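Local coordinates for protein methyl transferase from Methanosarcina acetivorans (Methanosarcina acetivorans, PDB 6MRO) that binds S-adenosyl-L-homocysteine and calcium ions, and probably acts as an S-adenosylmethionine-dependent methyltransferase of Rossmann-like fold, at residues 57-71 with 81-95. The protein carries 1 engineered substitution. Sequence-based numbering, arbitrary orientation. Where two conformers were deposited one is given.
Engineered in segment 57-71: R65 (natural residue Asp). With SAH (S-adenosyl-L-homocysteine), chain B.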
loop_
_atom_site.group_PDB
_atom_site.type_symbol
_atom_site.label_atom_id
_atom_site.label_comp_id
_atom_site.label_asym_id
_atom_site.label_seq_id
_atom_site.Cartn_x
_atom_site.Cartn_y
_atom_site.Cartn_z
ATOM N N VAL A 57 -11.290 0.770 -8.352
ATOM C CA VAL A 57 -9.900 0.610 -7.940
ATOM C C VAL A 57 -8.951 1.020 -9.054
ATOM O O VAL A 57 -9.119 0.620 -10.214
ATOM C CB VAL A 57 -9.600 -0.827 -7.493
ATOM C CG1 VAL A 57 -8.137 -0.931 -7.030
ATOM C CG2 VAL A 57 -10.512 -1.181 -6.340
ATOM N N THR A 58 -7.947 1.809 -8.679
ATOM C CA THR A 58 -6.762 2.071 -9.484
ATOM C C THR A 58 -5.548 1.533 -8.745
ATOM O O THR A 58 -5.425 1.713 -7.534
ATOM C CB THR A 58 -6.598 3.579 -9.737
ATOM O OG1 THR A 58 -7.713 4.057 -10.502
ATOM C CG2 THR A 58 -5.316 3.841 -10.528
ATOM N N GLY A 59 -4.663 0.851 -9.472
ATOM C CA GLY A 59 -3.408 0.422 -8.888
ATOM C C GLY A 59 -2.235 0.968 -9.674
ATOM O O GLY A 59 -2.250 0.920 -10.905
ATOM N N ILE A 60 -1.219 1.490 -8.991
ATOM C CA ILE A 60 -0.062 2.094 -9.639
ATOM C C ILE A 60 1.206 1.407 -9.142
ATOM O O ILE A 60 1.347 1.109 -7.948
ATOM C CB ILE A 60 -0.020 3.617 -9.393
ATOM C CG1 ILE A 60 1.223 4.229 -10.030
ATOM C CG2 ILE A 60 -0.149 3.942 -7.890
ATOM C CD1 ILE A 60 1.178 5.720 -10.089
ATOM N N ASP A 61 2.119 1.117 -10.068
ATOM C CA ASP A 61 3.378 0.487 -9.691
ATOM C C ASP A 61 4.420 0.834 -10.742
ATOM O O ASP A 61 4.092 1.016 -11.915
ATOM C CB ASP A 61 3.226 -1.034 -9.562
ATOM C CG ASP A 61 4.343 -1.673 -8.735
ATOM O OD1 ASP A 61 5.490 -1.768 -9.230
ATOM O OD2 ASP A 61 4.070 -2.096 -7.589
ATOM N N LEU A 62 5.678 0.908 -10.301
ATOM C CA LEU A 62 6.788 1.210 -11.206
ATOM C C LEU A 62 7.078 0.067 -12.176
ATOM O O LEU A 62 7.546 0.306 -13.293
ATOM C CB LEU A 62 8.044 1.518 -10.393
ATOM C CG LEU A 62 8.259 2.934 -9.874
ATOM C CD1 LEU A 62 9.528 2.954 -9.017
ATOM C CD2 LEU A 62 8.372 3.911 -11.045
ATOM N N ALA A 63 6.803 -1.167 -11.784
ATOM C CA ALA A 63 7.254 -2.340 -12.530
ATOM C C ALA A 63 6.218 -2.718 -13.578
ATOM O O ALA A 63 5.110 -3.130 -13.231
ATOM C CB ALA A 63 7.490 -3.501 -11.568
ATOM N N LYS A 64 6.583 -2.621 -14.865
ATOM C CA LYS A 64 5.635 -3.007 -15.901
ATOM C C LYS A 64 5.268 -4.478 -15.797
ATOM O O LYS A 64 4.126 -4.856 -16.079
ATOM C CB LYS A 64 6.186 -2.704 -17.296
ATOM C CG LYS A 64 6.753 -1.314 -17.467
ATOM C CD LYS A 64 7.290 -1.111 -18.887
ATOM C CE LYS A 64 8.271 -2.213 -19.256
ATOM N NZ LYS A 64 9.487 -2.221 -18.383
ATOM N N ARG A 65 6.225 -5.329 -15.410
ATOM C CA ARG A 65 5.927 -6.752 -15.269
ATOM C C ARG A 65 4.843 -6.989 -14.224
ATOM O O ARG A 65 3.919 -7.784 -14.442
ATOM C CB ARG A 65 7.203 -7.519 -14.919
ATOM C CG ARG A 65 6.983 -8.945 -14.420
ATOM C CD ARG A 65 6.476 -9.837 -15.520
ATOM N NE ARG A 65 6.459 -11.245 -15.132
ATOM C CZ ARG A 65 7.474 -12.087 -15.313
ATOM N NH1 ARG A 65 8.604 -11.658 -15.862
ATOM N NH2 ARG A 65 7.366 -13.355 -14.938
ATOM N N ALA A 66 4.933 -6.308 -13.079
ATOM C CA ALA A 66 3.905 -6.475 -12.060
ATOM C C ALA A 66 2.554 -5.981 -12.569
ATOM O O ALA A 66 1.530 -6.663 -12.417
ATOM C CB ALA A 66 4.317 -5.741 -10.782
ATOM N N ILE A 67 2.535 -4.792 -13.183
ATOM C CA ILE A 67 1.292 -4.254 -13.736
ATOM C C ILE A 67 0.721 -5.193 -14.802
ATOM O O ILE A 67 -0.489 -5.459 -14.829
ATOM C CB ILE A 67 1.521 -2.825 -14.270
ATOM C CG1 ILE A 67 1.764 -1.842 -13.096
ATOM C CG2 ILE A 67 0.342 -2.367 -15.165
ATOM C CD1 ILE A 67 0.639 -1.800 -12.053
ATOM N N SER A 68 1.582 -5.725 -15.680
ATOM C CA SER A 68 1.107 -6.648 -16.709
ATOM C C SER A 68 0.505 -7.902 -16.089
ATOM O O SER A 68 -0.554 -8.373 -16.524
ATOM C CB SER A 68 2.252 -7.019 -17.654
ATOM O OG SER A 68 2.669 -5.892 -18.398
ATOM N N ASP A 69 1.172 -8.459 -15.075
ATOM C CA ASP A 69 0.635 -9.625 -14.381
ATOM C C ASP A 69 -0.633 -9.281 -13.609
ATOM O O ASP A 69 -1.551 -10.105 -13.540
ATOM C CB ASP A 69 1.688 -10.220 -13.437
ATOM C CG ASP A 69 2.828 -10.891 -14.185
ATOM O OD1 ASP A 69 2.645 -11.250 -15.365
ATOM O OD2 ASP A 69 3.912 -11.038 -13.598
ATOM N N ALA A 70 -0.700 -8.076 -13.026
ATOM C CA ALA A 70 -1.899 -7.650 -12.304
ATOM C C ALA A 70 -3.091 -7.558 -13.245
ATOM O O ALA A 70 -4.193 -8.019 -12.921
ATOM C CB ALA A 70 -1.660 -6.294 -11.619
ATOM N N LYS A 71 -2.877 -6.959 -14.419
ATOM C CA LYS A 71 -3.937 -6.838 -15.419
ATOM C C LYS A 71 -4.473 -8.204 -15.828
ATOM O O LYS A 71 -5.690 -8.413 -15.880
ATOM C CB LYS A 71 -3.412 -6.089 -16.641
ATOM C CG LYS A 71 -3.172 -4.610 -16.448
ATOM C CD LYS A 71 -2.612 -4.010 -17.736
ATOM C CE LYS A 71 -2.618 -2.485 -17.704
ATOM N NZ LYS A 71 -1.824 -1.936 -18.838
ATOM N N VAL A 81 -10.272 -3.311 -12.957
ATOM C CA VAL A 81 -9.366 -2.509 -12.187
ATOM C C VAL A 81 -8.555 -1.690 -13.157
ATOM O O VAL A 81 -8.239 -2.181 -14.197
ATOM C CB VAL A 81 -8.365 -3.314 -11.352
ATOM C CG1 VAL A 81 -7.446 -2.380 -10.601
ATOM C CG2 VAL A 81 -9.030 -4.251 -10.402
ATOM N N ASN A 82 -8.227 -0.455 -12.797
ATOM C CA ASN A 82 -7.402 0.458 -13.595
ATOM C C ASN A 82 -5.951 0.333 -13.124
ATOM O O ASN A 82 -5.510 1.028 -12.209
ATOM C CB ASN A 82 -7.946 1.879 -13.456
ATOM C CG ASN A 82 -7.158 2.910 -14.239
ATOM O OD1 ASN A 82 -6.732 2.676 -15.364
ATOM N ND2 ASN A 82 -6.980 4.082 -13.637
ATOM N N PHE A 83 -5.194 -0.575 -13.747
ATOM C CA PHE A 83 -3.792 -0.798 -13.395
ATOM C C PHE A 83 -2.902 0.043 -14.300
ATOM O O PHE A 83 -3.022 -0.021 -15.533
ATOM C CB PHE A 83 -3.417 -2.277 -13.536
ATOM C CG PHE A 83 -3.849 -3.135 -12.376
ATOM C CD1 PHE A 83 -3.360 -2.905 -11.100
ATOM C CD2 PHE A 83 -4.737 -4.185 -12.573
ATOM C CE1 PHE A 83 -3.755 -3.702 -10.036
ATOM C CE2 PHE A 83 -5.131 -4.983 -11.525
ATOM C CZ PHE A 83 -4.642 -4.740 -10.248
ATOM N N ILE A 84 -2.013 0.835 -13.707
ATOM C CA ILE A 84 -1.171 1.723 -14.498
ATOM C C ILE A 84 0.262 1.670 -13.995
ATOM O O ILE A 84 0.517 1.538 -12.792
ATOM C CB ILE A 84 -1.698 3.181 -14.513
ATOM C CG1 ILE A 84 -1.660 3.826 -13.132
ATOM C CG2 ILE A 84 -3.112 3.245 -15.080
ATOM C CD1 ILE A 84 -2.183 5.254 -13.146
ATOM N N VAL A 85 1.197 1.746 -14.938
ATOM C CA VAL A 85 2.611 1.881 -14.622
ATOM C C VAL A 85 2.876 3.338 -14.293
ATOM O O VAL A 85 2.504 4.231 -15.065
ATOM C CB VAL A 85 3.482 1.418 -15.802
ATOM C CG1 VAL A 85 4.951 1.641 -15.477
ATOM C CG2 VAL A 85 3.220 -0.056 -16.133
ATOM N N GLY A 86 3.528 3.588 -13.170
ATOM C CA GLY A 86 3.741 4.965 -12.762
ATOM C C GLY A 86 4.502 5.055 -11.460
ATOM O O GLY A 86 4.695 4.064 -10.743
ATOM N N ASN A 87 4.919 6.281 -11.161
ATOM C CA ASN A 87 5.724 6.607 -9.991
ATOM C C ASN A 87 4.861 7.373 -8.998
ATOM O O ASN A 87 4.338 8.436 -9.329
ATOM C CB ASN A 87 6.929 7.450 -10.402
ATOM C CG ASN A 87 7.972 7.533 -9.328
ATOM O OD1 ASN A 87 7.669 7.501 -8.127
ATOM N ND2 ASN A 87 9.225 7.651 -9.751
ATOM N N VAL A 88 4.734 6.844 -7.781
ATOM C CA VAL A 88 3.915 7.492 -6.760
ATOM C C VAL A 88 4.476 8.867 -6.417
ATOM O O VAL A 88 3.725 9.787 -6.078
ATOM C CB VAL A 88 3.809 6.576 -5.524
ATOM C CG1 VAL A 88 3.317 7.348 -4.292
ATOM C CG2 VAL A 88 2.871 5.410 -5.839
ATOM N N LEU A 89 5.793 9.043 -6.538
ATOM C CA LEU A 89 6.426 10.333 -6.300
ATOM C C LEU A 89 6.179 11.328 -7.426
ATOM O O LEU A 89 6.623 12.479 -7.321
ATOM C CB LEU A 89 7.930 10.148 -6.091
ATOM C CG LEU A 89 8.356 9.203 -4.963
ATOM C CD1 LEU A 89 9.875 9.140 -4.863
ATOM C CD2 LEU A 89 7.748 9.630 -3.634
ATOM N N GLU A 90 5.483 10.912 -8.491
ATOM C CA GLU A 90 5.141 11.782 -9.611
ATOM C C GLU A 90 3.658 11.708 -9.964
ATOM O O GLU A 90 3.267 12.143 -11.053
ATOM C CB GLU A 90 5.970 11.423 -10.848
ATOM C CG GLU A 90 7.455 11.683 -10.721
ATOM C CD GLU A 90 8.249 10.906 -11.749
ATOM O OE1 GLU A 90 7.623 10.248 -12.610
ATOM O OE2 GLU A 90 9.498 10.952 -11.699
ATOM N N MET A 91 2.817 11.159 -9.088
ATOM C CA MET A 91 1.452 10.889 -9.520
ATOM C C MET A 91 0.568 12.125 -9.536
ATOM O O MET A 91 -0.610 12.012 -9.882
ATOM C CB MET A 91 0.811 9.795 -8.658
ATOM C CG MET A 91 0.634 10.120 -7.196
ATOM S SD MET A 91 -0.099 8.697 -6.391
ATOM C CE MET A 91 0.004 9.197 -4.673
ATOM N N ASP A 92 1.138 13.281 -9.294
ATOM C CA ASP A 92 0.376 14.504 -9.452
ATOM C C ASP A 92 0.160 14.746 -10.948
ATOM O O ASP A 92 -0.681 15.507 -11.321
ATOM C CB ASP A 92 1.073 15.659 -8.804
ATOM C CG ASP A 92 2.458 15.847 -9.264
ATOM O OD1 ASP A 92 3.199 14.915 -9.524
ATOM O OD2 ASP A 92 2.864 16.985 -9.314
ATOM N N GLN A 93 0.948 14.104 -11.792
ATOM C CA GLN A 93 0.771 14.224 -13.216
ATOM C C GLN A 93 -0.151 13.158 -13.739
ATOM O O GLN A 93 -0.449 13.146 -14.886
ATOM C CB GLN A 93 2.077 14.140 -13.946
ATOM C CG GLN A 93 2.989 15.304 -13.730
ATOM C CD GLN A 93 3.297 16.049 -15.020
ATOM O OE1 GLN A 93 4.206 15.709 -15.744
ATOM N NE2 GLN A 93 2.543 17.055 -15.292
ATOM N N LEU A 94 -0.584 12.251 -12.870
ATOM C CA LEU A 94 -1.501 11.215 -13.224
ATOM C C LEU A 94 -2.880 11.415 -12.649
ATOM O O LEU A 94 -3.819 11.026 -13.241
ATOM C CB LEU A 94 -0.995 9.851 -12.762
ATOM C CG LEU A 94 0.320 9.395 -13.322
ATOM C CD1 LEU A 94 0.871 8.278 -12.514
ATOM C CD2 LEU A 94 0.070 8.919 -14.725
ATOM N N PHE A 95 -2.971 11.995 -11.468
ATOM C CA PHE A 95 -4.248 12.188 -10.803
ATOM C C PHE A 95 -4.373 13.642 -10.374
ATOM O O PHE A 95 -3.371 14.315 -10.111
ATOM C CB PHE A 95 -4.411 11.276 -9.566
ATOM C CG PHE A 95 -3.994 9.842 -9.785
ATOM C CD1 PHE A 95 -2.923 9.303 -9.078
ATOM C CD2 PHE A 95 -4.674 9.028 -10.686
ATOM C CE1 PHE A 95 -2.537 7.988 -9.263
ATOM C CE2 PHE A 95 -4.294 7.706 -10.876
ATOM C CZ PHE A 95 -3.222 7.186 -10.175
HETATM N N SAH B . 1.652 -3.945 -2.707
HETATM C CA SAH B . 2.205 -5.145 -3.362
HETATM C CB SAH B . 3.686 -4.954 -3.665
HETATM C CG SAH B . 4.508 -4.509 -2.455
HETATM S SD SAH B . 6.289 -4.468 -2.763
HETATM C C SAH B . 2.014 -6.394 -2.516
HETATM O O SAH B . 1.579 -6.313 -1.357
HETATM O OXT SAH B . 2.309 -7.503 -2.985
HETATM C "C5'" SAH B . 6.425 -2.681 -3.077
HETATM C "C4'" SAH B . 5.980 -2.286 -4.486
HETATM O "O4'" SAH B . 6.133 -0.881 -4.640
HETATM C "C3'" SAH B . 6.752 -2.951 -5.625
HETATM O "O3'" SAH B . 5.806 -3.578 -6.478
HETATM C "C2'" SAH B . 7.489 -1.795 -6.288
HETATM O "O2'" SAH B . 7.669 -1.928 -7.690
HETATM C "C1'" SAH B . 6.600 -0.611 -5.946
HETATM N N9 SAH B . 7.264 0.697 -5.918
HETATM C C8 SAH B . 8.451 1.040 -5.309
HETATM N N7 SAH B . 8.654 2.357 -5.489
HETATM C C5 SAH B . 7.603 2.860 -6.183
HETATM C C6 SAH B . 7.295 4.136 -6.647
HETATM N N6 SAH B . 8.115 5.155 -6.424
HETATM N N1 SAH B . 6.130 4.331 -7.341
HETATM C C2 SAH B . 5.266 3.278 -7.577
HETATM N N3 SAH B . 5.573 2.010 -7.134
HETATM C C4 SAH B . 6.720 1.823 -6.438
HETATM O O HOH W 1 -1.702 0.667 -18.147
#
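Strands 57-61 and 82-85 pair in parallel at the edge of the Rossmann-like sheet, the two strands of a beta-alpha-beta unit whose helix, starting at K64, packs over F83 and V85. Five backbone hydrogen bonds run from N82 N to V57 O (2.9 Å) up to G86 N, just past the second strand, to D61 O. On the helix side the F83 ring is sandwiched: A70 CB sits over the centre of one face, 3.5 Å from the ring centroid, and V81 CG1 over the other. G59 lies beside this ring, where a side chain would collide with F83 CE1. Across the sheet, both torsions of I60 are extended (chi1 178°, chi2 167°), which sends CD1 to 3.5 Å from L94 CD1. At the C-terminal ends of the strands, D61 and the 86-88 turn hold S-adenosyl-L-homocysteine. D61 takes the ribose with both oxygens, OD1 2.7 Å from ribose O2' and OD2 2.5 Å from ribose O3'; A63 N donates to the anti lone pair of OD1 in an Asx turn and G42 N to OD2, together helping to hold the carboxylate's rotation. With an alanine at D61, both ribose hydroxyls would probably lose their acceptor, and A63 N and G42 N their mate. N87 OD1 accepts from adenine N6, and V88 N donates to adenine N1 (2.9 Å, 174°), a pairing consistent with selection for adenine.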